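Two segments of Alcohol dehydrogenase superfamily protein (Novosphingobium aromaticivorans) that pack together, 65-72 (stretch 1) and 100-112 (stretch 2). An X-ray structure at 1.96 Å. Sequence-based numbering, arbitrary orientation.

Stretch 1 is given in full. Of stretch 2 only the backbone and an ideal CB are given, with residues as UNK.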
ATOM      1  N   ALA A  65      -1.841  11.144  -3.251  1.00 16.36           N
ATOM      2  CA  ALA A  65      -1.642  10.652  -1.898  1.00 14.46           C
ATOM      3  C   ALA A  65      -1.141  11.725  -0.944  1.00 12.92           C
ATOM      4  O   ALA A  65      -0.626  12.762  -1.359  1.00 11.07           O
ATOM      5  CB  ALA A  65      -0.659   9.471  -1.915  1.00 14.64           C
ATOM      6  N   ILE A  66      -1.324  11.464   0.346  1.00 11.44           N
ATOM      7  CA  ILE A  66      -0.857  12.352   1.394  1.00 11.05           C
ATOM      8  C   ILE A  66       0.490  11.757   1.773  1.00 11.84           C
ATOM      9  O   ILE A  66       0.569  10.577   2.131  1.00 13.62           O
ATOM     10  CB  ILE A  66      -1.807  12.324   2.607  1.00 10.80           C
ATOM     11  CG1 ILE A  66      -3.157  12.939   2.215  1.00 10.75           C
ATOM     12  CG2 ILE A  66      -1.182  13.066   3.774  1.00  9.80           C
ATOM     13  CD1 ILE A  66      -4.269  12.702   3.218  1.00 14.45           C
ATOM     14  N   LEU A  67       1.549  12.557   1.672  1.00  9.93           N
ATOM     15  CA  LEU A  67       2.891  12.074   1.983  1.00 11.37           C
ATOM     16  C   LEU A  67       3.343  12.425   3.403  1.00 12.07           C
ATOM     17  O   LEU A  67       2.596  13.031   4.168  1.00 13.95           O
ATOM     18  CB  LEU A  67       3.883  12.615   0.945  1.00  9.65           C
ATOM     19  CG  LEU A  67       3.425  12.417  -0.506  1.00 11.30           C
ATOM     20  CD1 LEU A  67       4.555  12.799  -1.466  1.00 10.60           C
ATOM     21  CD2 LEU A  67       3.009  10.966  -0.721  1.00 11.79           C
ATOM     22  N   GLY A  68       4.568  12.032   3.751  1.00 13.04           N
ATOM     23  CA  GLY A  68       5.088  12.288   5.087  1.00 11.79           C
ATOM     24  C   GLY A  68       5.039  10.981   5.854  1.00 11.43           C
ATOM     25  O   GLY A  68       3.986  10.353   5.920  1.00 11.59           O
HETATM   26  N   MSE A  69       6.159  10.574   6.445  1.00 10.72           N
HETATM   27  CA  MSE A  69       6.220   9.302   7.158  1.00 11.72           C
HETATM   28  C   MSE A  69       6.272   9.385   8.686  1.00 10.35           C
HETATM   29  O   MSE A  69       5.760   8.497   9.376  1.00 10.54           O
HETATM   30  CB  MSE A  69       7.434   8.505   6.651  1.00 10.86           C
HETATM   31  CG  MSE A  69       7.518   8.398   5.130  1.00 14.58           C
HETATM   32 SE   MSE A  69       9.072   7.635   4.539  1.00  9.73          SE
HETATM   33  CE  MSE A  69      10.003   8.980   4.247  1.00 15.10           C
ATOM     34  N   ASP A  70       6.901  10.436   9.207  1.00 12.16           N
ATOM     35  CA  ASP A  70       7.047  10.623  10.655  1.00 10.42           C
ATOM     36  C   ASP A  70       6.043  11.611  11.249  1.00 12.34           C
ATOM     37  O   ASP A  70       5.652  12.584  10.600  1.00  9.51           O
ATOM     38  CB  ASP A  70       8.445  11.149  11.000  1.00 10.62           C
ATOM     39  CG  ASP A  70       9.557  10.148  10.712  1.00 13.46           C
ATOM     40  OD1 ASP A  70       9.381   8.948  11.017  1.00 10.64           O
ATOM     41  OD2 ASP A  70      10.623  10.575  10.205  1.00 11.60           O
ATOM     42  N   LEU A  71       5.643  11.366  12.494  1.00 10.74           N
ATOM     43  CA  LEU A  71       4.732  12.278  13.162  1.00 12.33           C
ATOM     44  C   LEU A  71       4.980  12.379  14.657  1.00 12.71           C
ATOM     45  O   LEU A  71       5.699  11.570  15.250  1.00 11.12           O
ATOM     46  CB  LEU A  71       3.270  11.881  12.919  1.00 12.17           C
ATOM     47  CG  LEU A  71       2.704  10.553  13.438  1.00 12.52           C
ATOM     48  CD1 LEU A  71       2.688  10.518  14.963  1.00 14.81           C
ATOM     49  CD2 LEU A  71       1.282  10.395  12.903  1.00 12.10           C
ATOM     50  N   ALA A  72       4.385  13.411  15.242  1.00 11.56           N
ATOM     51  CA  ALA A  72       4.444  13.663  16.673  1.00 12.04           C
ATOM     52  C   ALA A  72       3.147  14.412  16.939  1.00 13.76           C
ATOM     53  O   ALA A  72       2.830  15.377  16.241  1.00 12.82           O
ATOM     54  CB  ALA A  72       5.642  14.534  17.023  1.00 13.04           C
ATOM     55  N   UNK A 100       0.757   2.851   0.510  1.00 12.34           N
ATOM     56  CA  UNK A 100      -0.654   3.195   0.493  1.00 13.22           C
ATOM     57  C   UNK A 100      -1.180   3.757   1.807  1.00 14.33           C
ATOM     58  O   UNK A 100      -2.347   4.145   1.900  1.00 14.40           O
ATOM     59  CB  UNK A 100      -1.469   1.956   0.116  1.00 13.22           C
ATOM     60  N   UNK A 101      -0.329   3.795   2.827  1.00 13.12           N
ATOM     61  CA  UNK A 101      -0.725   4.323   4.130  1.00 12.51           C
ATOM     62  C   UNK A 101      -0.789   5.846   4.064  1.00 14.06           C
ATOM     63  O   UNK A 101       0.081   6.480   3.454  1.00 14.71           O
ATOM     64  CB  UNK A 101       0.247   3.870   5.221  1.00 12.51           C
ATOM     65  N   UNK A 102      -1.816   6.434   4.673  1.00 11.16           N
ATOM     66  CA  UNK A 102      -1.942   7.887   4.671  1.00 12.55           C
ATOM     67  C   UNK A 102      -0.685   8.526   5.257  1.00 12.42           C
ATOM     68  O   UNK A 102      -0.177   8.077   6.284  1.00 11.70           O
ATOM     69  CB  UNK A 102      -3.180   8.322   5.458  1.00 12.55           C
ATOM     70  N   UNK A 103      -0.201   9.582   4.610  1.00 13.13           N
ATOM     71  CA  UNK A 103       0.988  10.268   5.090  1.00 12.02           C
ATOM     72  C   UNK A 103       0.699  11.150   6.290  1.00 12.36           C
ATOM     73  O   UNK A 103      -0.454  11.277   6.716  1.00  9.85           O
ATOM     74  CB  UNK A 103       1.598  11.109   3.966  1.00 12.02           C
ATOM     75  N   UNK A 104       1.734  11.781   6.838  1.00 11.35           N
ATOM     76  CA  UNK A 104       1.534  12.628   8.006  1.00 13.21           C
ATOM     77  C   UNK A 104       1.357  14.122   7.728  1.00 13.21           C
ATOM     78  O   UNK A 104       1.289  14.917   8.667  1.00 13.12           O
ATOM     79  CB  UNK A 104       2.725  12.446   8.950  1.00 13.21           C
ATOM     80  N   UNK A 105       1.292  14.508   6.451  1.00 11.81           N
ATOM     81  CA  UNK A 105       1.066  15.910   6.095  1.00 10.90           C
ATOM     82  C   UNK A 105      -0.445  16.109   6.237  1.00 12.52           C
ATOM     83  O   UNK A 105      -1.141  16.420   5.266  1.00 12.53           O
ATOM     84  CB  UNK A 105       1.568  16.247   4.690  1.00 10.90           C
ATOM     85  N   UNK A 106      -0.947  15.899   7.449  1.00 12.80           N
ATOM     86  CA  UNK A 106      -2.376  16.015   7.724  1.00 14.01           C
ATOM     87  C   UNK A 106      -2.618  16.351   9.183  1.00 13.12           C
ATOM     88  O   UNK A 106      -1.774  16.088  10.035  1.00 13.60           O
ATOM     89  CB  UNK A 106      -3.103  14.721   7.354  1.00 14.01           C
ATOM     90  N   UNK A 107      -3.780  16.920   9.475  1.00 13.23           N
ATOM     91  CA  UNK A 107      -4.095  17.274  10.849  1.00 13.66           C
ATOM     92  C   UNK A 107      -4.353  16.037  11.700  1.00 13.68           C
ATOM     93  O   UNK A 107      -4.132  16.066  12.906  1.00 11.98           O
ATOM     94  CB  UNK A 107      -5.311  18.202  10.889  1.00 13.66           C
ATOM     95  N   UNK A 108      -4.812  14.953  11.071  1.00 12.38           N
ATOM     96  CA  UNK A 108      -5.103  13.712  11.794  1.00 12.38           C
ATOM     97  C   UNK A 108      -4.647  12.463  11.040  1.00 14.27           C
ATOM     98  O   UNK A 108      -4.456  12.488   9.828  1.00 12.38           O
ATOM     99  CB  UNK A 108      -6.604  13.617  12.074  1.00 12.38           C
ATOM    100  N   UNK A 109      -4.491  11.371  11.777  1.00 13.25           N
ATOM    101  CA  UNK A 109      -4.104  10.095  11.195  1.00 15.12           C
ATOM    102  C   UNK A 109      -4.525   8.964  12.129  1.00 15.50           C
ATOM    103  O   UNK A 109      -4.288   9.026  13.337  1.00 15.66           O
ATOM    104  CB  UNK A 109      -2.598  10.050  10.931  1.00 15.12           C
ATOM    105  N   UNK A 110      -5.171   7.950  11.563  1.00 15.82           N
ATOM    106  CA  UNK A 110      -5.603   6.779  12.323  1.00 16.75           C
ATOM    107  C   UNK A 110      -4.407   5.834  12.234  1.00 18.17           C
ATOM    108  O   UNK A 110      -4.052   5.380  11.144  1.00 18.12           O
ATOM    109  CB  UNK A 110      -6.892   6.157  11.783  1.00 16.75           C
ATOM    110  N   UNK A 111      -3.793   5.544  13.377  1.00 18.07           N
ATOM    111  CA  UNK A 111      -2.595   4.711  13.410  1.00 19.36           C
ATOM    112  C   UNK A 111      -2.659   3.492  14.321  1.00 19.03           C
ATOM    113  O   UNK A 111      -3.203   3.555  15.424  1.00 17.60           O
ATOM    114  CB  UNK A 111      -1.406   5.574  13.838  1.00 19.36           C
ATOM    115  N   UNK A 112      -2.072   2.392  13.850  1.00 18.13           N
ATOM    116  CA  UNK A 112      -2.014   1.152  14.618  1.00 18.23           C
ATOM    117  C   UNK A 112      -1.185   1.473  15.859  1.00 17.30           C
ATOM    118  O   UNK A 112      -0.038   1.914  15.745  1.00 16.27           O
ATOM    119  CB  UNK A 112      -1.416  -0.002  13.810  1.00 18.23           C
TER

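Position 100 has a positive phi (87°, psi -4°), which by itself favours glycine, and its ideal CB has nothing of stretch 1 within 5.5 Å; it is Gly 100. Position 101 points sideways, so stretch 1 excludes little there; the residue is Leu 101. At 102 the ideal CB is also sideways, 5.0 Å from Ile 66 CD1. A long, flexible chain with an aliphatic stem could reach that methyl. Gln 102 does so, its CG lying 3.8 Å from Ile 66 CD1, while its NE2 turns back to donate to the carbonyls of 103 and 108.

At 103 the CA lies 4.1 Å from Leu 67 CA, and the ideal CB would fall 2.2 Å from both Ile 66 O and Leu 67 O, a clash with each. Phi and psi (-76/177) are open to other residues, so it is packing that calls for glycine. Gly 103 fits: its N donates a weak hydrogen bond to Ile 66 O (2.8 Å, 118°), and its CA makes a CA-H...O contact with Leu 67 O at 3.3 Å.

At 104 the backbone N donates to Gly 68 O (2.8 Å, 143°), which any residue but proline could do. The ideal CB lies 3.4 Å from Asp 70 O and 4.0 Å from Leu 71 CB, offering an acceptor beside an apolar surface. Serine or threonine would supply a donor; valine would match only the apolar part. The residue is Thr 104, chi1 63° (p): OG1 donates to Asp 70 O at 2.7 Å and CG2 meets Leu 71 CB at 3.6 Å.

Position 105 points toward stretch 1, its ideal CB 3.4 Å from Leu 67 O, which also accepts its backbone N-H (3.0 Å, 148°). The CA of Gly 68 leaves room for a flat group, so an aromatic or other planar side chain is plausible. His 105, chi1 -63° (m), lays a ring face against Gly 68 CA, 3.9 Å from the ring centroid and 28° off the normal. A water links its ND1 to Leu 67 N.

The CB at 106 points toward Ile 66 CG2 at 4.4 Å, suiting a small apolar group: Ala 106. Positions 107, 108, 110 and 112 have no contact with stretch 1, which leaves them undetermined; they hold Gln 107, Phe 108, Ala 110 and Asp 112. Positions 109 and 111 point toward stretch 1. At 109 the ideal CB is 4.4 Å from Leu 71 CD2, favouring a small apolar residue, here Ala 109. At 111 a branched aliphatic could bridge the wider gap; Val 111 CG2 reaches Leu 71 CD2 at 4.4 Å.

Stretch 2 (100-112) GLQGTHAQFAAVD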
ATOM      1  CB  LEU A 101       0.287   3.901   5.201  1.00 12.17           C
ATOM      2  CG  LEU A 101       0.332   2.412   5.568  1.00 12.40           C
ATOM      3  CD1 LEU A 101       1.599   2.113   6.342  1.00 13.01           C
ATOM      4  CD2 LEU A 101      -0.901   2.045   6.392  1.00 11.21           C
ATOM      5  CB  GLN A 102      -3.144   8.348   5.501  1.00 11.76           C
ATOM      6  CG  GLN A 102      -3.267   9.866   5.514  1.00 10.69           C
ATOM      7  CD  GLN A 102      -4.050  10.394   6.696  1.00 12.78           C
ATOM      8  OE1 GLN A 102      -5.243  10.134   6.835  1.00 10.81           O
ATOM      9  NE2 GLN A 102      -3.376  11.148   7.557  1.00 10.02           N
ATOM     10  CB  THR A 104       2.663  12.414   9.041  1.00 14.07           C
ATOM     11  OG1 THR A 104       3.925  12.804   8.481  1.00 12.74           O
ATOM     12  CG2 THR A 104       2.722  10.944   9.448  1.00 10.27           C
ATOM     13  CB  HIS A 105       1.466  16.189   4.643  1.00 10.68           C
ATOM     14  CG  HIS A 105       2.921  15.983   4.357  1.00 11.94           C
ATOM     15  ND1 HIS A 105       3.421  15.903   3.074  1.00 12.67           N
ATOM     16  CD2 HIS A 105       3.983  15.848   5.186  1.00 11.35           C
ATOM     17  CE1 HIS A 105       4.729  15.728   3.126  1.00 12.77           C
ATOM     18  NE2 HIS A 105       5.094  15.692   4.395  1.00 13.10           N
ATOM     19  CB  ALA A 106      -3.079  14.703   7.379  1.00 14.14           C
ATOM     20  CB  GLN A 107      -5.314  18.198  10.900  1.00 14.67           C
ATOM     21  CG  GLN A 107      -5.075  19.566  10.280  1.00 14.31           C
ATOM     22  CD  GLN A 107      -6.282  20.468  10.408  1.00 16.92           C
ATOM     23  OE1 GLN A 107      -7.403  20.069  10.081  1.00 15.30           O
ATOM     24  NE2 GLN A 107      -6.062  21.693  10.882  1.00 15.90           N
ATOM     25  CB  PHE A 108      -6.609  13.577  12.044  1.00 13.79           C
ATOM     26  CG  PHE A 108      -7.200  14.696  12.843  1.00 13.41           C
ATOM     27  CD1 PHE A 108      -7.220  14.641  14.232  1.00 12.67           C
ATOM     28  CD2 PHE A 108      -7.735  15.812  12.205  1.00 13.04           C
ATOM     29  CE1 PHE A 108      -7.766  15.685  14.978  1.00 13.72           C
ATOM     30  CE2 PHE A 108      -8.282  16.861  12.942  1.00 14.54           C
ATOM     31  CZ  PHE A 108      -8.298  16.799  14.331  1.00 12.87           C
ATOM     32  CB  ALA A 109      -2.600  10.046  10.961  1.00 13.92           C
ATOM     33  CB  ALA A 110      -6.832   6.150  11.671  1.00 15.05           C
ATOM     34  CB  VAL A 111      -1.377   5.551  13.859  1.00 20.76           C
ATOM     35  CG1 VAL A 111      -0.106   4.711  13.812  1.00 23.50           C
ATOM     36  CG2 VAL A 111      -1.252   6.785  12.982  1.00 20.68           C
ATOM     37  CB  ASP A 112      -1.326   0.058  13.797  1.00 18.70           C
ATOM     38  CG  ASP A 112      -1.323  -1.291  14.497  1.00 21.73           C
ATOM     39  OD1 ASP A 112      -0.854  -1.379  15.654  1.00 19.19           O
ATOM     40  OD2 ASP A 112      -1.786  -2.275  13.878  1.00 23.42           O
TER
HETATM   41  O   HOH W   1       1.487  15.276   0.977  1.00 13.45           O
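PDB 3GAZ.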